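Local structure of malate dehydrogenase (Naegleria fowleri, 6UM4) at residues N303-I308 with N393-D398. The protein probably catalyses the reversible NAD-dependent interconversion of malate and oxaloacetate. Numbering follows the deposited sequence.
Sequences NDEQWI and NSFSAD
The backbones come closest at Glu-305 and Phe-395, whose CA atoms are 9.3 Å apart, where the first turns of helices 305-317 and 394-414 lie near each other. Both belong to the alpha/beta C-terminal domain of the lactate/malate dehydrogenase fold, and they meet at the surface. Phe-395 carries the contact; Ile-308 and Glu-305 both touch its ring. Its CG lies anti to the backbone N (chi1 175°), which extends the ring toward the other helix. Ile-308 brings its CG2 branch obliquely to the ring, 4.5 Å from CE2 of Phe-395. The Glu-305 side chain is extended as far as CD, and its OE2 comes to 4.4 Å from CD1 of Phe-395, also obliquely. No hydrogen bond joins the two segments. The ring also touches Thr-309, one turn beyond Glu-305, and Ile-308 packs on Leu-288. Each helix start is capped by its own side chain. Asp-304 is the N-cap of the first, and its OD1 accepts from Gln-306 N at 3.0 Å, with the donor 40° out of the carboxylate plane. Asn-393 caps the second: Ser-396 N meets Asn-393 OD1 at 2.7 Å, with a C=O...N angle of 170°.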
# COMPACT_ATOMS: atom_id res chain seq x y z
N ASN A 303 -15.92 30.02 3.77
CA ASN A 303 -16.92 30.77 4.53
C ASN A 303 -18.26 30.79 3.83
O ASN A 303 -19.28 31.11 4.45
CB ASN A 303 -16.47 32.22 4.73
CG ASN A 303 -15.17 32.36 5.50
OD1 ASN A 303 -14.91 31.63 6.44
ND2 ASN A 303 -14.33 33.29 5.07
N ASP A 304 -18.28 30.51 2.53
CA ASP A 304 -19.45 30.67 1.68
C ASP A 304 -20.40 29.50 1.90
O ASP A 304 -20.15 28.39 1.40
CB ASP A 304 -19.03 30.80 0.22
CG ASP A 304 -20.19 31.07 -0.71
OD1 ASP A 304 -21.36 31.00 -0.26
OD2 ASP A 304 -19.94 31.39 -1.89
N GLU A 305 -21.50 29.75 2.62
CA GLU A 305 -22.43 28.68 2.96
C GLU A 305 -23.13 28.10 1.74
O GLU A 305 -23.58 26.95 1.79
CB GLU A 305 -23.48 29.20 3.96
CG GLU A 305 -24.46 28.16 4.50
CD GLU A 305 -25.64 28.82 5.21
OE1 GLU A 305 -25.41 29.67 6.10
OE2 GLU A 305 -26.80 28.50 4.86
N GLN A 306 -23.24 28.85 0.65
CA GLN A 306 -23.87 28.29 -0.54
C GLN A 306 -22.94 27.30 -1.23
O GLN A 306 -23.39 26.26 -1.73
CB GLN A 306 -24.29 29.41 -1.49
CG GLN A 306 -25.32 30.32 -0.84
CD GLN A 306 -25.97 31.28 -1.82
OE1 GLN A 306 -25.60 31.33 -3.00
NE2 GLN A 306 -26.95 32.06 -1.33
N TRP A 307 -21.64 27.60 -1.27
CA TRP A 307 -20.69 26.64 -1.82
C TRP A 307 -20.64 25.39 -0.95
O TRP A 307 -20.62 24.26 -1.46
CB TRP A 307 -19.30 27.27 -1.93
CG TRP A 307 -18.23 26.27 -2.30
CD1 TRP A 307 -17.95 25.80 -3.55
CD2 TRP A 307 -17.30 25.62 -1.42
NE1 TRP A 307 -16.90 24.91 -3.50
CE2 TRP A 307 -16.48 24.79 -2.20
CE3 TRP A 307 -17.07 25.69 -0.04
CZ2 TRP A 307 -15.47 24.01 -1.66
CZ3 TRP A 307 -16.06 24.92 0.50
CH2 TRP A 307 -15.27 24.09 -0.30
N ILE A 308 -20.65 25.57 0.37
CA ILE A 308 -20.68 24.44 1.29
C ILE A 308 -21.88 23.55 0.98
O ILE A 308 -21.75 22.34 0.81
CB ILE A 308 -20.73 24.93 2.75
CG1 ILE A 308 -19.44 25.66 3.10
CG2 ILE A 308 -20.98 23.76 3.69
CD1 ILE A 308 -19.41 26.12 4.52
N ASN A 393 -24.10 26.10 15.36
CA ASN A 393 -25.13 26.95 14.79
C ASN A 393 -26.29 26.12 14.24
O ASN A 393 -26.26 24.89 14.18
CB ASN A 393 -24.58 27.85 13.68
CG ASN A 393 -23.90 27.08 12.57
OD1 ASN A 393 -24.42 26.10 12.02
ND2 ASN A 393 -22.75 27.60 12.15
N SER A 394 -27.31 26.85 13.80
CA SER A 394 -28.57 26.23 13.39
C SER A 394 -28.41 25.42 12.11
O SER A 394 -29.07 24.40 11.93
CB SER A 394 -29.64 27.31 13.22
OG SER A 394 -30.67 26.86 12.36
N PHE A 395 -27.57 25.89 11.19
CA PHE A 395 -27.32 25.08 10.00
C PHE A 395 -26.63 23.78 10.37
O PHE A 395 -27.01 22.71 9.87
CB PHE A 395 -26.46 25.83 8.99
CG PHE A 395 -26.08 25.00 7.81
CD1 PHE A 395 -27.06 24.57 6.92
CD2 PHE A 395 -24.77 24.62 7.60
CE1 PHE A 395 -26.72 23.79 5.82
CE2 PHE A 395 -24.43 23.85 6.50
CZ PHE A 395 -25.41 23.43 5.61
N SER A 396 -25.64 23.85 11.25
CA SER A 396 -24.97 22.64 11.71
C SER A 396 -25.94 21.75 12.49
O SER A 396 -25.93 20.53 12.32
CB SER A 396 -23.75 22.98 12.56
OG SER A 396 -22.75 23.58 11.79
N ALA A 397 -26.73 22.34 13.40
CA ALA A 397 -27.62 21.51 14.21
C ALA A 397 -28.61 20.75 13.34
O ALA A 397 -28.90 19.58 13.59
CB ALA A 397 -28.37 22.37 15.24
N ASP A 398 -29.14 21.41 12.31
CA ASP A 398 -30.07 20.75 11.39
C ASP A 398 -29.42 19.55 10.74
O ASP A 398 -30.04 18.48 10.62
CB ASP A 398 -30.52 21.73 10.31
CG ASP A 398 -31.49 22.78 10.81
OD1 ASP A 398 -31.95 22.74 11.98
OD2 ASP A 398 -31.77 23.68 10.00